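Local coordinates for protein TRAP dicarboxylate transporter-DctP subunit (Desulfovibrio desulfuricans subsp. desulfuricans, PDB 4NHB) that probably serves as the periplasmic receptor of a TRAP transport system, binding sn-glycerol-3-phosphate in the cleft of a periplasmic solute-binding fold, at residues A[37-42]-A[66-71]; A[105-110]-A[234-239]. One frame throughout, in Å; residues are numbered along the deposited sequence.

Contact 1 of 2, residues A[37-42]-A[66-71]. With G3P (sn-glycerol-3-phosphate), chain P.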
loop_
_atom_site.group_PDB
_atom_site.type_symbol
_atom_site.label_atom_id
_atom_site.label_comp_id
_atom_site.label_asym_id
_atom_site.label_seq_id
_atom_site.Cartn_x
_atom_site.Cartn_y
_atom_site.Cartn_z
ATOM N N LYS A 37 -9.008 -1.040 -4.228
ATOM C CA LYS A 37 -8.789 -2.484 -4.321
ATOM C C LYS A 37 -10.095 -3.288 -4.373
ATOM O O LYS A 37 -11.156 -2.833 -3.934
ATOM C CB LYS A 37 -7.871 -3.013 -3.193
ATOM C CG LYS A 37 -6.476 -2.412 -3.122
ATOM C CD LYS A 37 -5.651 -2.671 -4.413
ATOM C CE LYS A 37 -4.273 -2.003 -4.333
ATOM N NZ LYS A 37 -3.357 -2.441 -5.441
ATOM N N PRO A 38 -10.042 -4.481 -4.968
ATOM C CA PRO A 38 -11.236 -5.323 -4.988
ATOM C C PRO A 38 -11.576 -5.951 -3.606
ATOM O O PRO A 38 -10.795 -5.929 -2.644
ATOM C CB PRO A 38 -10.896 -6.383 -6.024
ATOM C CG PRO A 38 -9.458 -6.460 -5.971
ATOM C CD PRO A 38 -8.924 -5.097 -5.692
ATOM N N GLU A 39 -12.779 -6.493 -3.525
ATOM C CA GLU A 39 -13.208 -7.259 -2.360
ATOM C C GLU A 39 -12.247 -8.414 -2.160
ATOM O O GLU A 39 -11.680 -8.909 -3.121
ATOM C CB GLU A 39 -14.620 -7.778 -2.577
ATOM C CG GLU A 39 -15.654 -6.688 -2.614
ATOM C CD GLU A 39 -15.932 -6.114 -1.236
ATOM O OE1 GLU A 39 -15.629 -6.803 -0.243
ATOM O OE2 GLU A 39 -16.424 -4.976 -1.147
ATOM N N GLY A 40 -12.036 -8.779 -0.894
ATOM C CA GLY A 40 -11.167 -9.862 -0.474
ATOM C C GLY A 40 -9.699 -9.487 -0.468
ATOM O O GLY A 40 -8.863 -10.321 -0.216
ATOM N N GLU A 41 -9.387 -8.234 -0.776
ATOM C CA GLU A 41 -7.994 -7.767 -0.774
ATOM C C GLU A 41 -7.789 -7.019 0.548
ATOM O O GLU A 41 -8.720 -6.385 1.059
ATOM C CB GLU A 41 -7.752 -6.885 -2.001
ATOM C CG GLU A 41 -6.293 -6.788 -2.491
ATOM C CD GLU A 41 -5.552 -5.583 -1.928
ATOM O OE1 GLU A 41 -4.454 -5.240 -2.442
ATOM O OE2 GLU A 41 -6.022 -5.027 -0.910
ATOM N N PRO A 42 -6.577 -7.111 1.137
ATOM C CA PRO A 42 -6.441 -6.565 2.495
ATOM C C PRO A 42 -6.883 -5.128 2.703
ATOM O O PRO A 42 -7.452 -4.905 3.770
ATOM C CB PRO A 42 -4.961 -6.746 2.825
ATOM C CG PRO A 42 -4.521 -7.934 1.948
ATOM C CD PRO A 42 -5.381 -7.850 0.692
ATOM N N VAL A 66 -18.639 1.928 2.128
ATOM C CA VAL A 66 -17.359 1.579 1.553
ATOM C C VAL A 66 -17.476 1.472 0.054
ATOM O O VAL A 66 -18.316 0.741 -0.453
ATOM C CB VAL A 66 -16.854 0.252 2.134
ATOM C CG1 VAL A 66 -15.614 -0.206 1.384
ATOM C CG2 VAL A 66 -16.611 0.433 3.627
ATOM N N PHE A 67 -16.649 2.246 -0.649
ATOM C CA PHE A 67 -16.585 2.221 -2.113
ATOM C C PHE A 67 -15.237 1.757 -2.636
ATOM O O PHE A 67 -14.376 2.570 -2.967
ATOM C CB PHE A 67 -16.850 3.620 -2.658
ATOM C CG PHE A 67 -18.206 4.190 -2.257
ATOM C CD1 PHE A 67 -18.367 4.863 -1.059
ATOM C CD2 PHE A 67 -19.310 4.034 -3.087
ATOM C CE1 PHE A 67 -19.581 5.365 -0.708
ATOM C CE2 PHE A 67 -20.517 4.548 -2.748
ATOM C CZ PHE A 67 -20.674 5.212 -1.573
ATOM N N PRO A 68 -15.028 0.442 -2.705
ATOM C CA PRO A 68 -13.709 -0.049 -3.105
ATOM C C PRO A 68 -13.493 -0.075 -4.599
ATOM O O PRO A 68 -14.340 0.351 -5.383
ATOM C CB PRO A 68 -13.751 -1.505 -2.629
ATOM C CG PRO A 68 -15.121 -1.876 -2.839
ATOM C CD PRO A 68 -15.989 -0.659 -2.630
ATOM N N ASN A 69 -12.341 -0.605 -4.988
ATOM C CA ASN A 69 -12.059 -0.903 -6.389
ATOM C C ASN A 69 -12.256 0.333 -7.311
ATOM O O ASN A 69 -12.808 0.252 -8.418
ATOM C CB ASN A 69 -12.919 -2.094 -6.813
ATOM C CG ASN A 69 -12.345 -2.810 -8.009
ATOM O OD1 ASN A 69 -11.143 -2.718 -8.287
ATOM N ND2 ASN A 69 -13.207 -3.469 -8.763
ATOM N N SER A 70 -11.813 1.492 -6.826
ATOM C CA SER A 70 -11.913 2.728 -7.573
ATOM C C SER A 70 -13.356 3.080 -8.010
ATOM O O SER A 70 -13.561 3.847 -8.932
ATOM C CB SER A 70 -10.959 2.683 -8.774
ATOM O OG SER A 70 -9.611 2.692 -8.321
ATOM N N GLN A 71 -14.350 2.564 -7.300
ATOM C CA GLN A 71 -15.755 2.951 -7.541
ATOM C C GLN A 71 -16.051 4.449 -7.498
ATOM O O GLN A 71 -16.974 4.906 -8.166
ATOM C CB GLN A 71 -16.688 2.242 -6.584
ATOM C CG GLN A 71 -17.094 0.861 -7.047
ATOM C CD GLN A 71 -17.798 0.088 -5.955
ATOM O OE1 GLN A 71 -18.496 0.661 -5.115
ATOM N NE2 GLN A 71 -17.604 -1.229 -5.948
HETATM O O1 G3P P . 1.110 2.155 -1.890
HETATM C C1 G3P P . 1.305 2.287 -3.268
HETATM C C2 G3P P . 0.752 1.056 -3.996
HETATM O O2 G3P P . -0.614 0.925 -3.706
HETATM C C3 G3P P . 0.952 1.226 -5.511
HETATM O O1P G3P P . 1.024 -0.031 -6.103
HETATM O O4P G3P P . -1.250 -0.785 -5.667
HETATM O O2P G3P P . -0.758 0.465 -7.828
HETATM O O3P G3P P . 0.032 -1.883 -7.546
HETATM P P G3P P . -0.323 -0.582 -6.832
#

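Contact 2 of 2, residues A[105-110]-A[234-239]. With G3P (sn-glycerol-3-phosphate), chain P.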
loop_
_atom_site.group_PDB
_atom_site.type_symbol
_atom_site.label_atom_id
_atom_site.label_comp_id
_atom_site.label_asym_id
_atom_site.label_seq_id
_atom_site.Cartn_x
_atom_site.Cartn_y
_atom_site.Cartn_z
ATOM N N MET A 105 8.403 7.090 1.969
ATOM C CA MET A 105 9.259 6.234 2.782
ATOM C C MET A 105 8.529 5.125 3.562
ATOM O O MET A 105 9.192 4.238 4.085
ATOM C CB MET A 105 10.120 7.086 3.708
ATOM C CG MET A 105 11.050 8.021 2.926
ATOM S SD MET A 105 12.358 8.793 3.919
ATOM C CE MET A 105 13.541 7.493 3.943
ATOM N N LEU A 106 7.195 5.172 3.597
ATOM C CA LEU A 106 6.385 4.057 4.101
ATOM C C LEU A 106 6.731 2.777 3.334
ATOM O O LEU A 106 6.637 1.680 3.879
ATOM C CB LEU A 106 4.884 4.362 3.998
ATOM C CG LEU A 106 4.337 5.447 4.971
ATOM C CD1 LEU A 106 2.923 5.977 4.620
ATOM C CD2 LEU A 106 4.317 4.947 6.376
ATOM N N GLU A 107 7.132 2.930 2.066
ATOM C CA GLU A 107 7.490 1.801 1.203
ATOM C C GLU A 107 8.968 1.818 0.727
ATOM O O GLU A 107 9.274 1.396 -0.367
ATOM C CB GLU A 107 6.500 1.736 0.015
ATOM C CG GLU A 107 5.083 1.475 0.456
ATOM C CD GLU A 107 4.055 1.364 -0.663
ATOM O OE1 GLU A 107 4.316 1.841 -1.793
ATOM O OE2 GLU A 107 2.955 0.800 -0.383
ATOM N N THR A 108 9.870 2.282 1.597
ATOM C CA THR A 108 11.326 2.305 1.339
ATOM C C THR A 108 11.788 0.939 0.912
ATOM O O THR A 108 11.595 -0.055 1.639
ATOM C CB THR A 108 12.101 2.711 2.627
ATOM O OG1 THR A 108 11.703 4.012 3.036
ATOM C CG2 THR A 108 13.621 2.679 2.434
ATOM N N PRO A 109 12.359 0.841 -0.303
ATOM C CA PRO A 109 12.756 -0.495 -0.732
ATOM C C PRO A 109 13.837 -1.076 0.171
ATOM O O PRO A 109 14.676 -0.336 0.651
ATOM C CB PRO A 109 13.276 -0.265 -2.152
ATOM C CG PRO A 109 12.546 0.962 -2.630
ATOM C CD PRO A 109 12.397 1.814 -1.409
ATOM N N MET A 110 13.785 -2.370 0.419
ATOM C CA MET A 110 14.841 -3.044 1.178
ATOM C C MET A 110 14.968 -2.561 2.611
ATOM O O MET A 110 16.050 -2.635 3.189
ATOM C CB MET A 110 16.197 -2.801 0.502
ATOM C CG MET A 110 16.220 -3.116 -0.954
ATOM S SD MET A 110 15.662 -4.794 -1.228
ATOM C CE MET A 110 16.457 -5.690 0.112
ATOM N N ILE A 234 9.872 -4.357 -2.042
ATOM C CA ILE A 234 9.063 -3.360 -1.333
ATOM C C ILE A 234 7.890 -4.055 -0.605
ATOM O O ILE A 234 7.303 -4.985 -1.141
ATOM C CB ILE A 234 8.459 -2.383 -2.295
ATOM C CG1 ILE A 234 9.529 -1.440 -2.844
ATOM C CG2 ILE A 234 7.346 -1.558 -1.607
ATOM C CD1 ILE A 234 9.091 -0.662 -4.011
ATOM N N LEU A 235 7.558 -3.566 0.583
ATOM C CA LEU A 235 6.357 -3.995 1.311
ATOM C C LEU A 235 5.310 -2.904 1.139
ATOM O O LEU A 235 5.521 -1.774 1.533
ATOM C CB LEU A 235 6.689 -4.189 2.790
ATOM C CG LEU A 235 5.501 -4.282 3.745
ATOM C CD1 LEU A 235 4.592 -5.496 3.404
ATOM C CD2 LEU A 235 5.992 -4.355 5.183
ATOM N N VAL A 236 4.190 -3.235 0.508
ATOM C CA VAL A 236 3.147 -2.267 0.366
ATOM C C VAL A 236 2.464 -1.991 1.707
ATOM O O VAL A 236 2.043 -2.896 2.418
ATOM C CB VAL A 236 2.104 -2.698 -0.722
ATOM C CG1 VAL A 236 0.957 -1.674 -0.901
ATOM C CG2 VAL A 236 2.801 -2.935 -2.050
ATOM N N ILE A 237 2.387 -0.705 2.031
ATOM C CA ILE A 237 1.745 -0.224 3.258
ATOM C C ILE A 237 0.662 0.781 2.873
ATOM O O ILE A 237 0.941 1.769 2.186
ATOM C CB ILE A 237 2.766 0.484 4.154
ATOM C CG1 ILE A 237 3.844 -0.502 4.648
ATOM C CG2 ILE A 237 2.067 1.189 5.329
ATOM C CD1 ILE A 237 3.345 -1.545 5.673
ATOM N N HIS A 238 -0.585 0.535 3.277
ATOM C CA HIS A 238 -1.644 1.540 3.114
ATOM C C HIS A 238 -2.167 2.088 4.442
ATOM O O HIS A 238 -1.799 1.609 5.509
ATOM C CB HIS A 238 -2.781 0.943 2.304
ATOM C CG HIS A 238 -2.513 0.903 0.838
ATOM N ND1 HIS A 238 -3.529 0.841 -0.085
ATOM C CD2 HIS A 238 -1.352 0.926 0.128
ATOM C CE1 HIS A 238 -3.017 0.818 -1.306
ATOM N NE2 HIS A 238 -1.699 0.852 -1.207
ATOM N N SER A 239 -3.031 3.090 4.370
ATOM C CA SER A 239 -3.636 3.716 5.550
ATOM C C SER A 239 -5.054 4.082 5.292
ATOM O O SER A 239 -5.461 4.254 4.154
ATOM C CB SER A 239 -2.915 4.999 5.961
ATOM O OG SER A 239 -1.545 4.761 6.078
HETATM O O1 G3P P . 1.110 2.155 -1.890
HETATM C C1 G3P P . 1.305 2.287 -3.268
HETATM C C2 G3P P . 0.752 1.056 -3.996
HETATM O O2 G3P P . -0.614 0.925 -3.706
HETATM C C3 G3P P . 0.952 1.226 -5.511
HETATM O O1P G3P P . 1.024 -0.031 -6.103
HETATM O O4P G3P P . -1.250 -0.785 -5.667
HETATM O O2P G3P P . -0.758 0.465 -7.828
HETATM O O3P G3P P . 0.032 -1.883 -7.546
HETATM P P G3P P . -0.323 -0.582 -6.832
HETATM O O HOH W 1 7.205 -0.818 3.569
HETATM O O HOH W 2 9.403 -1.507 1.919
#

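Contact 1 of 2, residues A[37-42]-A[66-71]
Two turns meet here at the ends of neighbouring parallel strands in a periplasmic solute-binding fold of the DctP family. Residues 37-42 follow strand 30-34 and make a type II turn from Pro-38 to Glu-41, with Gly-40 at positive phi; residues 66-71 end strand 63-67 and curl into a type I' turn from Pro-68 to Gln-71. The backbones come closest at Lys-37 and Asn-69, whose CA atoms lie 4.2 Å apart. There Asn-69 N gives a weak, strongly bent hydrogen bond to Lys-37 O at 2.7 Å (118° at the hydrogen), and Pro-68 CB presses on the same oxygen from 3.2 Å. The Asn-69 side chain, CG anti to its backbone N (chi1 -158°), crosses Pro-38 obliquely, bringing OD1 to 3.9 Å from Pro-38 N. Glu-39 bends at chi2 (-74°) so that OE2 passes Pro-68 CG at 3.8 Å. Helix 42-57 takes up both glutamates: Glu-39 OE2 is hydrogen-bonded to His-48, and Glu-41 caps the helix start through Glu-43 N. The CB of Lys-37 points away from residues 66-71, and the rest of the chain, bent at chi2 and then straight, reaches the ligand pocket. Phe-194 meets it in a cation-pi contact and Asp-215 in a salt bridge. On the ligand phosphate, Lys-37 NZ donates to G3P O4P at 2.7 Å.

Contact 2 of 2, residues A[105-110]-A[234-239]
Glu-107 sets CG anti to its carbonyl carbon (chi1 -63°) and then runs out fully extended (chi2 -179°), which carries its carboxylate along residues 234-239 to the bound glycerol phosphate. OE2 does two jobs. Its anti lone pair takes the backbone N-H of Ile-237, with Ile-237 N to Glu-107 OE2 at 2.9 Å, and it also receives the ligand hydroxyl, G3P O1 to Glu-107 OE2 at 2.7 Å. The other oxygen, OE1, is held by Thr-94 and Tyr-178; bonds at both oxygens probably fix the rotation of the carboxylate. His-238 offers its ring edge: NE2 lies 2.7 Å from G3P O2 and makes a weaker, bent bond to O1, while ND1 pairs with Glu-43, which probably helps to fix the ring's orientation. Val-236 CG1 lies 3.2 Å from Glu-107 OE2, a tight approach beside the pocket. Farther along, Pro-109 and Ile-234 lie side by side, Pro-109 CG to Ile-234 CG1 at 3.9 Å. Between the roughly antiparallel backbones one water donates to both Leu-106 O and Leu-235 O, and a second joins Thr-108 O to Leu-235 N. Strand 235-243 pairs antiparallel with 146-155, where Val-236 packs on Leu-148; helix 176-184 covers Ile-234 through Leu-177 and Tyr-178, and helix 320-329 packs against Met-105 and Thr-108.

Both contacts reach the same mixed sheet and the same ligand, yet their centres are 19 Å apart and they do not touch each other. Contact 1 is partly buried, with Glu-39 and Asn-69 exposed and Lys-37 and Pro-68 buried, and joins two turns; contact 2 is wholly buried near the middle of the chain and lays a loop along a strand. Their chemistry differs at the ligand: contact 1 supplies a positive charge to the phosphate, whereas contact 2 grips the hydroxyl end with a carboxylate and an imidazole. The two approach most closely beside the ligand, where the Lys-37 and His-238 side chains are about 4 Å apart at their nearest atoms; Glu-43 lies beside both.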